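Local coordinates for protein purine nucleosidase, (IunH-1) (Sulfolobus solfataricus, PDB 3T8J) that belongs to the nucleosidase family, with a mixed alpha/beta fold that holds a sodium ion, at residues H236-I250 / V292-I304. Residues are numbered along the deposited sequence; the frame is centred on the assembly and turned at random.
Sequences HPDAITTAIAIDGSI and VYEINKKSFMEKI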
ATOM      1  N   HIS A 236      -1.451  18.915  27.870  1.00 25.01           N
ATOM      2  CA  HIS A 236      -2.378  19.957  27.403  1.00 24.59           C
ATOM      3  C   HIS A 236      -2.184  20.177  25.888  1.00 23.69           C
ATOM      4  O   HIS A 236      -1.752  21.252  25.453  1.00 24.77           O
ATOM      5  CB  HIS A 236      -2.114  21.267  28.161  1.00 26.62           C
ATOM      6  CG  HIS A 236      -2.892  21.422  29.437  1.00 27.24           C
ATOM      7  ND1 HIS A 236      -4.269  21.356  29.487  1.00 28.47           N
ATOM      8  CD2 HIS A 236      -2.487  21.736  30.697  1.00 29.73           C
ATOM      9  CE1 HIS A 236      -4.677  21.584  30.725  1.00 31.19           C
ATOM     10  NE2 HIS A 236      -3.615  21.815  31.481  1.00 30.89           N
ATOM     11  N   PRO A 237      -2.498  19.158  25.072  1.00 22.01           N
ATOM     12  CA  PRO A 237      -2.242  19.296  23.639  1.00 21.66           C
ATOM     13  C   PRO A 237      -2.958  20.491  23.013  1.00 21.72           C
ATOM     14  O   PRO A 237      -2.343  21.290  22.266  1.00 21.90           O
ATOM     15  CB  PRO A 237      -2.737  17.957  23.052  1.00 20.88           C
ATOM     16  CG  PRO A 237      -3.701  17.427  24.056  1.00 21.71           C
ATOM     17  CD  PRO A 237      -3.175  17.892  25.402  1.00 23.00           C
ATOM     18  N   ASP A 238      -4.252  20.621  23.269  1.00 21.38           N
ATOM     19  CA  ASP A 238      -5.054  21.695  22.667  1.00 21.49           C
ATOM     20  C   ASP A 238      -4.823  23.043  23.343  1.00 22.41           C
ATOM     21  O   ASP A 238      -4.743  24.071  22.667  1.00 22.39           O
ATOM     22  CB  ASP A 238      -6.538  21.304  22.706  1.00 21.74           C
ATOM     23  CG  ASP A 238      -6.783  19.945  22.100  1.00 24.12           C
ATOM     24  OD1 ASP A 238      -6.073  19.556  21.139  1.00 23.21           O
ATOM     25  OD2 ASP A 238      -7.681  19.216  22.587  1.00 29.75           O
ATOM     26  N   ALA A 239      -4.681  23.046  24.663  1.00 22.31           N
ATOM     27  CA  ALA A 239      -4.488  24.297  25.374  1.00 23.97           C
ATOM     28  C   ALA A 239      -3.135  24.942  25.057  1.00 24.42           C
ATOM     29  O   ALA A 239      -3.036  26.166  24.989  1.00 25.64           O
ATOM     30  CB  ALA A 239      -4.676  24.083  26.902  1.00 25.65           C
ATOM     31  N   ILE A 240      -2.102  24.126  24.832  1.00 23.89           N
ATOM     32  CA  ILE A 240      -0.816  24.649  24.362  1.00 24.40           C
ATOM     33  C   ILE A 240      -0.939  25.250  22.960  1.00 24.02           C
ATOM     34  O   ILE A 240      -0.411  26.350  22.697  1.00 24.44           O
ATOM     35  CB  ILE A 240       0.296  23.580  24.429  1.00 24.38           C
ATOM     36  CG1 ILE A 240       0.702  23.320  25.875  1.00 26.90           C
ATOM     37  CG2 ILE A 240       1.541  24.039  23.632  1.00 25.63           C
ATOM     38  CD1 ILE A 240       1.624  22.074  26.073  1.00 27.41           C
ATOM     39  N   THR A 241      -1.637  24.548  22.060  1.00 21.81           N
ATOM     40  CA  THR A 241      -1.850  25.050  20.707  1.00 21.92           C
ATOM     41  C   THR A 241      -2.547  26.412  20.764  1.00 22.39           C
ATOM     42  O   THR A 241      -2.153  27.360  20.093  1.00 23.25           O
ATOM     43  CB  THR A 241      -2.683  24.067  19.870  1.00 19.68           C
ATOM     44  OG1 THR A 241      -2.009  22.791  19.843  1.00 21.53           O
ATOM     45  CG2 THR A 241      -2.903  24.589  18.432  1.00 21.29           C
ATOM     46  N   THR A 242      -3.588  26.487  21.579  1.00 22.84           N
ATOM     47  CA  THR A 242      -4.377  27.706  21.754  1.00 22.87           C
ATOM     48  C   THR A 242      -3.548  28.848  22.357  1.00 24.62           C
ATOM     49  O   THR A 242      -3.637  30.003  21.930  1.00 25.83           O
ATOM     50  CB  THR A 242      -5.621  27.417  22.634  1.00 22.37           C
ATOM     51  OG1 THR A 242      -6.368  26.322  22.070  1.00 21.90           O
ATOM     52  CG2 THR A 242      -6.536  28.632  22.733  1.00 22.68           C
ATOM     53  N   ALA A 243      -2.744  28.517  23.361  1.00 25.14           N
ATOM     54  CA  ALA A 243      -1.886  29.510  24.021  1.00 26.01           C
ATOM     55  C   ALA A 243      -0.899  30.104  23.021  1.00 27.12           C
ATOM     56  O   ALA A 243      -0.660  31.308  23.042  1.00 27.98           O
ATOM     57  CB  ALA A 243      -1.155  28.899  25.244  1.00 26.93           C
ATOM     58  N   ILE A 244      -0.328  29.263  22.161  1.00 26.13           N
ATOM     59  CA  ILE A 244       0.605  29.739  21.124  1.00 26.88           C
ATOM     60  C   ILE A 244      -0.157  30.599  20.102  1.00 27.04           C
ATOM     61  O   ILE A 244       0.355  31.631  19.623  1.00 28.49           O
ATOM     62  CB  ILE A 244       1.317  28.553  20.438  1.00 26.34           C
ATOM     63  CG1 ILE A 244       2.299  27.890  21.395  1.00 27.62           C
ATOM     64  CG2 ILE A 244       2.034  28.994  19.156  1.00 26.75           C
ATOM     65  CD1 ILE A 244       2.740  26.515  20.903  1.00 25.86           C
ATOM     66  N   ALA A 245      -1.391  30.208  19.752  1.00 25.23           N
ATOM     67  CA  ALA A 245      -2.189  31.044  18.828  1.00 25.79           C
ATOM     68  C   ALA A 245      -2.413  32.444  19.399  1.00 27.28           C
ATOM     69  O   ALA A 245      -2.280  33.454  18.700  1.00 28.38           O
ATOM     70  CB  ALA A 245      -3.517  30.371  18.488  1.00 24.63           C
ATOM     71  N   ILE A 246      -2.676  32.525  20.696  1.00 27.64           N
ATOM     72  CA  ILE A 246      -2.866  33.814  21.384  1.00 29.83           C
ATOM     73  C   ILE A 246      -1.567  34.622  21.509  1.00 31.45           C
ATOM     74  O   ILE A 246      -1.542  35.836  21.211  1.00 33.12           O
ATOM     75  CB  ILE A 246      -3.480  33.586  22.801  1.00 29.85           C
ATOM     76  CG1 ILE A 246      -4.900  33.029  22.688  1.00 28.93           C
ATOM     77  CG2 ILE A 246      -3.476  34.876  23.621  1.00 33.16           C
ATOM     78  CD1 ILE A 246      -5.444  32.348  23.989  1.00 29.70           C
ATOM     79  N   ASP A 247      -0.504  33.955  21.954  1.00 31.90           N
ATOM     80  CA  ASP A 247       0.815  34.570  22.190  1.00 34.05           C
ATOM     81  C   ASP A 247       1.909  33.697  21.585  1.00 34.03           C
ATOM     82  O   ASP A 247       2.317  32.700  22.170  1.00 33.18           O
ATOM     83  CB  ASP A 247       1.037  34.718  23.702  1.00 35.90           C
ATOM     84  CG  ASP A 247       2.395  35.311  24.055  1.00 40.39           C
ATOM     85  OD1 ASP A 247       3.186  35.641  23.142  1.00 40.97           O
ATOM     86  OD2 ASP A 247       2.667  35.465  25.271  1.00 46.31           O
ATOM     87  N   GLY A 248       2.390  34.083  20.406  1.00 33.80           N
ATOM     88  CA  GLY A 248       3.343  33.290  19.670  1.00 33.97           C
ATOM     89  C   GLY A 248       4.686  33.099  20.353  1.00 35.36           C
ATOM     90  O   GLY A 248       5.417  32.155  20.013  1.00 34.59           O
ATOM     91  N   SER A 249       5.039  33.993  21.287  1.00 36.92           N
ATOM     92  CA  SER A 249       6.303  33.860  22.025  1.00 39.10           C
ATOM     93  C   SER A 249       6.314  32.646  22.968  1.00 38.25           C
ATOM     94  O   SER A 249       7.365  32.275  23.489  1.00 39.89           O
ATOM     95  CB  SER A 249       6.637  35.145  22.800  1.00 41.97           C
ATOM     96  OG  SER A 249       5.828  35.304  23.951  1.00 42.95           O
ATOM     97  N   ILE A 250       5.161  32.015  23.175  1.00 36.32           N
ATOM     98  CA  ILE A 250       5.127  30.767  23.959  1.00 35.71           C
ATOM     99  C   ILE A 250       5.875  29.657  23.209  1.00 34.53           C
ATOM    100  O   ILE A 250       6.526  28.817  23.844  1.00 34.46           O
ATOM    101  CB  ILE A 250       3.685  30.376  24.357  1.00 34.45           C
ATOM    102  CG1 ILE A 250       3.137  31.422  25.341  1.00 36.84           C
ATOM    103  CG2 ILE A 250       3.645  28.955  24.984  1.00 35.36           C
ATOM    104  CD1 ILE A 250       1.673  31.310  25.666  1.00 38.24           C
ATOM    105  N   VAL A 292       6.073  23.595  15.509  1.00 23.16           N
ATOM    106  CA  VAL A 292       6.591  24.011  16.810  1.00 25.00           C
ATOM    107  C   VAL A 292       7.307  22.833  17.466  1.00 25.81           C
ATOM    108  O   VAL A 292       6.716  21.761  17.642  1.00 25.23           O
ATOM    109  CB  VAL A 292       5.456  24.518  17.723  1.00 24.71           C
ATOM    110  CG1 VAL A 292       5.967  24.801  19.146  1.00 26.31           C
ATOM    111  CG2 VAL A 292       4.794  25.764  17.091  1.00 26.11           C
ATOM    112  N   TYR A 293       8.579  23.019  17.809  1.00 26.93           N
ATOM    113  CA  TYR A 293       9.398  21.958  18.397  1.00 28.03           C
ATOM    114  C   TYR A 293       9.685  22.155  19.888  1.00 29.85           C
ATOM    115  O   TYR A 293      10.051  21.193  20.562  1.00 31.28           O
ATOM    116  CB  TYR A 293      10.720  21.801  17.612  1.00 28.57           C
ATOM    117  CG  TYR A 293      10.577  21.005  16.324  1.00 28.33           C
ATOM    118  CD1 TYR A 293      10.321  21.613  15.089  1.00 30.07           C
ATOM    119  CD2 TYR A 293      10.670  19.619  16.340  1.00 28.08           C
ATOM    120  CE1 TYR A 293      10.196  20.839  13.917  1.00 29.32           C
ATOM    121  CE2 TYR A 293      10.542  18.852  15.176  1.00 28.15           C
ATOM    122  CZ  TYR A 293      10.284  19.470  13.967  1.00 30.16           C
ATOM    123  OH  TYR A 293      10.152  18.672  12.826  1.00 32.03           O
ATOM    124  N   GLU A 294       9.537  23.379  20.404  1.00 30.26           N
ATOM    125  CA  GLU A 294       9.761  23.688  21.823  1.00 32.15           C
ATOM    126  C   GLU A 294       8.846  24.839  22.281  1.00 32.37           C
ATOM    127  O   GLU A 294       8.464  25.695  21.463  1.00 31.31           O
ATOM    128  CB  GLU A 294      11.236  24.082  22.077  1.00 34.93           C
ATOM    129  CG  GLU A 294      12.302  23.041  21.683  1.00 37.96           C
ATOM    130  CD  GLU A 294      13.736  23.533  21.908  1.00 45.69           C
ATOM    131  OE1 GLU A 294      13.977  24.357  22.823  1.00 49.43           O
ATOM    132  OE2 GLU A 294      14.625  23.085  21.151  1.00 48.75           O
ATOM    133  N   ILE A 295       8.504  24.841  23.573  1.00 32.63           N
ATOM    134  CA  ILE A 295       7.740  25.923  24.206  1.00 33.73           C
ATOM    135  C   ILE A 295       8.422  26.372  25.510  1.00 35.83           C
ATOM    136  O   ILE A 295       9.305  25.693  26.036  1.00 36.07           O
ATOM    137  CB  ILE A 295       6.243  25.559  24.499  1.00 32.34           C
ATOM    138  CG1 ILE A 295       6.098  24.666  25.732  1.00 33.51           C
ATOM    139  CG2 ILE A 295       5.576  24.885  23.281  1.00 31.82           C
ATOM    140  CD1 ILE A 295       4.706  24.602  26.262  1.00 32.00           C
ATOM    141  N   ASN A 296       8.001  27.539  25.981  1.00 36.97           N
ATOM    142  CA  ASN A 296       8.338  28.048  27.307  1.00 39.55           C
ATOM    143  C   ASN A 296       7.255  27.593  28.283  1.00 38.94           C
ATOM    144  O   ASN A 296       6.147  28.138  28.285  1.00 38.12           O
ATOM    145  CB  ASN A 296       8.441  29.584  27.259  1.00 41.19           C
ATOM    146  CG  ASN A 296       8.925  30.186  28.574  1.00 45.40           C
ATOM    147  OD1 ASN A 296       8.525  29.762  29.659  1.00 45.40           O
ATOM    148  ND2 ASN A 296       9.792  31.189  28.478  1.00 50.95           N
ATOM    149  N   LYS A 297       7.564  26.577  29.097  1.00 39.09           N
ATOM    150  CA  LYS A 297       6.574  25.993  30.006  1.00 38.38           C
ATOM    151  C   LYS A 297       6.052  27.013  31.013  1.00 39.66           C
ATOM    152  O   LYS A 297       4.849  27.032  31.308  1.00 38.26           O
ATOM    153  CB  LYS A 297       7.118  24.787  30.773  1.00 41.43           C
ATOM    154  CG  LYS A 297       5.965  23.952  31.348  1.00 42.73           C
ATOM    155  CD  LYS A 297       6.322  22.981  32.431  1.00 50.41           C
ATOM    156  CE  LYS A 297       5.006  22.404  32.965  1.00 49.68           C
ATOM    157  NZ  LYS A 297       5.182  21.473  34.066  1.00 56.71           N
ATOM    158  N   LYS A 298       6.950  27.835  31.540  1.00 44.67           N
ATOM    159  CA  LYS A 298       6.587  28.818  32.551  1.00 48.35           C
ATOM    160  C   LYS A 298       5.552  29.787  31.996  1.00 46.51           C
ATOM    161  O   LYS A 298       4.537  30.055  32.641  1.00 46.44           O
ATOM    162  CB  LYS A 298       7.823  29.579  33.032  1.00 55.92           C
ATOM    163  CG  LYS A 298       7.524  30.674  34.044  1.00 63.30           C
ATOM    164  CD  LYS A 298       8.804  31.222  34.644  1.00 74.93           C
ATOM    165  CE  LYS A 298       8.536  32.407  35.567  1.00 84.19           C
ATOM    166  NZ  LYS A 298       9.792  33.000  36.103  1.00 97.17           N
ATOM    167  N   SER A 299       5.797  30.283  30.784  1.00 45.93           N
ATOM    168  CA  SER A 299       4.866  31.210  30.141  1.00 45.81           C
ATOM    169  C   SER A 299       3.506  30.560  29.892  1.00 40.67           C
ATOM    170  O   SER A 299       2.476  31.202  30.091  1.00 40.03           O
ATOM    171  CB  SER A 299       5.445  31.747  28.825  1.00 48.13           C
ATOM    172  OG  SER A 299       6.587  32.543  29.063  1.00 57.22           O
ATOM    173  N   PHE A 300       3.508  29.297  29.466  1.00 37.14           N
ATOM    174  CA  PHE A 300       2.263  28.589  29.228  1.00 34.34           C
ATOM    175  C   PHE A 300       1.456  28.446  30.516  1.00 34.19           C
ATOM    176  O   PHE A 300       0.270  28.763  30.557  1.00 34.14           O
ATOM    177  CB  PHE A 300       2.511  27.209  28.607  1.00 33.05           C
ATOM    178  CG  PHE A 300       1.292  26.345  28.609  1.00 31.16           C
ATOM    179  CD1 PHE A 300       0.165  26.711  27.897  1.00 28.68           C
ATOM    180  CD2 PHE A 300       1.248  25.191  29.359  1.00 31.01           C
ATOM    181  CE1 PHE A 300      -0.979  25.938  27.917  1.00 29.48           C
ATOM    182  CE2 PHE A 300       0.106  24.412  29.398  1.00 30.69           C
ATOM    183  CZ  PHE A 300      -1.019  24.787  28.680  1.00 29.91           C
ATOM    184  N   MET A 301       2.104  27.998  31.586  1.00 36.56           N
ATOM    185  CA  MET A 301       1.389  27.791  32.848  1.00 37.49           C
ATOM    186  C   MET A 301       0.890  29.096  33.455  1.00 40.19           C
ATOM    187  O   MET A 301      -0.121  29.117  34.143  1.00 40.54           O
ATOM    188  CB  MET A 301       2.243  27.005  33.841  1.00 40.74           C
ATOM    189  CG  MET A 301       2.437  25.546  33.453  1.00 40.14           C
ATOM    190  SD  MET A 301       0.900  24.602  33.282  1.00 39.18           S
ATOM    191  CE  MET A 301       0.355  24.470  34.990  1.00 43.36           C
ATOM    192  N   GLU A 302       1.580  30.195  33.180  1.00 43.68           N
ATOM    193  CA  GLU A 302       1.075  31.503  33.599  1.00 48.27           C
ATOM    194  C   GLU A 302      -0.301  31.805  32.967  1.00 45.29           C
ATOM    195  O   GLU A 302      -1.177  32.356  33.648  1.00 47.13           O
ATOM    196  CB  GLU A 302       2.099  32.605  33.299  1.00 54.10           C
ATOM    197  CG  GLU A 302       3.319  32.520  34.208  1.00 62.30           C
ATOM    198  CD  GLU A 302       4.373  33.597  33.941  1.00 73.80           C
ATOM    199  OE1 GLU A 302       4.308  34.266  32.882  1.00 77.69           O
ATOM    200  OE2 GLU A 302       5.267  33.778  34.803  1.00 83.70           O
ATOM    201  N   LYS A 303      -0.490  31.434  31.693  1.00 41.67           N
ATOM    202  CA  LYS A 303      -1.787  31.601  31.021  1.00 40.41           C
ATOM    203  C   LYS A 303      -2.842  30.709  31.660  1.00 36.96           C
ATOM    204  O   LYS A 303      -3.997  31.101  31.799  1.00 36.81           O
ATOM    205  CB  LYS A 303      -1.719  31.272  29.515  1.00 40.65           C
ATOM    206  CG  LYS A 303      -1.025  32.263  28.612  1.00 47.46           C
ATOM    207  CD  LYS A 303      -1.736  33.622  28.543  1.00 55.22           C
ATOM    208  CE  LYS A 303      -1.133  34.522  27.449  1.00 62.79           C
ATOM    209  NZ  LYS A 303       0.376  34.363  27.340  1.00 65.29           N
ATOM    210  N   ILE A 304      -2.449  29.496  32.051  1.00 34.20           N
ATOM    211  CA  ILE A 304      -3.392  28.575  32.692  1.00 33.29           C
ATOM    212  C   ILE A 304      -3.839  29.090  34.081  1.00 35.29           C
ATOM    213  O   ILE A 304      -5.035  29.145  34.383  1.00 35.31           O
ATOM    214  CB  ILE A 304      -2.784  27.149  32.810  1.00 32.77           C
ATOM    215  CG1 ILE A 304      -2.548  26.532  31.415  1.00 32.62           C
ATOM    216  CG2 ILE A 304      -3.650  26.246  33.690  1.00 35.33           C
ATOM    217  CD1 ILE A 304      -3.793  26.327  30.592  1.00 34.69           C
TER
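Phe-300 meets Ile-240 and Ala-243 where two helices in the alpha/beta fold of the nucleosidase family pack at 96°, a worked example of one aromatic ring wedged between two nearly perpendicular helices. Phe-300 CB lies 4.2 Å from Ile-250 CG2. With CG anti to the backbone N (chi1 168°), the ring swings from helix 297-304 toward helix 237-246. At the ring edge Phe-300 CD1 meets Ala-243 CB at 3.7 Å. Phe-300 CE1 comes near the carbonyl O of Ala-239. Over the ring centre sits Ile-240 CG1 in a CH-pi contact, while Ile-304 CG1 covers the opposite face nearer the rim. At the tip, Phe-300 CZ reaches His-236 CB at 3.7 Å; His-236, at the N-cap position, has its ring held by Asp-13 OD1 at ND1 and Tyr-214 OH at NE2. Beside the ring, the CD1 atoms of Ile-240 and Ile-295 touch, and Ile-244 CD1 meets Val-292 CG1 tip to tip, joining the helix to strand 292-295, inside the mixed sheet between 182-185 and 251-261. Lys-303 NZ forms a salt bridge with Asp-247 OD2 whose hydrogen bond is weak; Asp-247 OD1 accepts from Ser-249 N in an Asx turn. Where strand passes into helix, Asn-296 N donates to Ile-250 O at 2.9 Å.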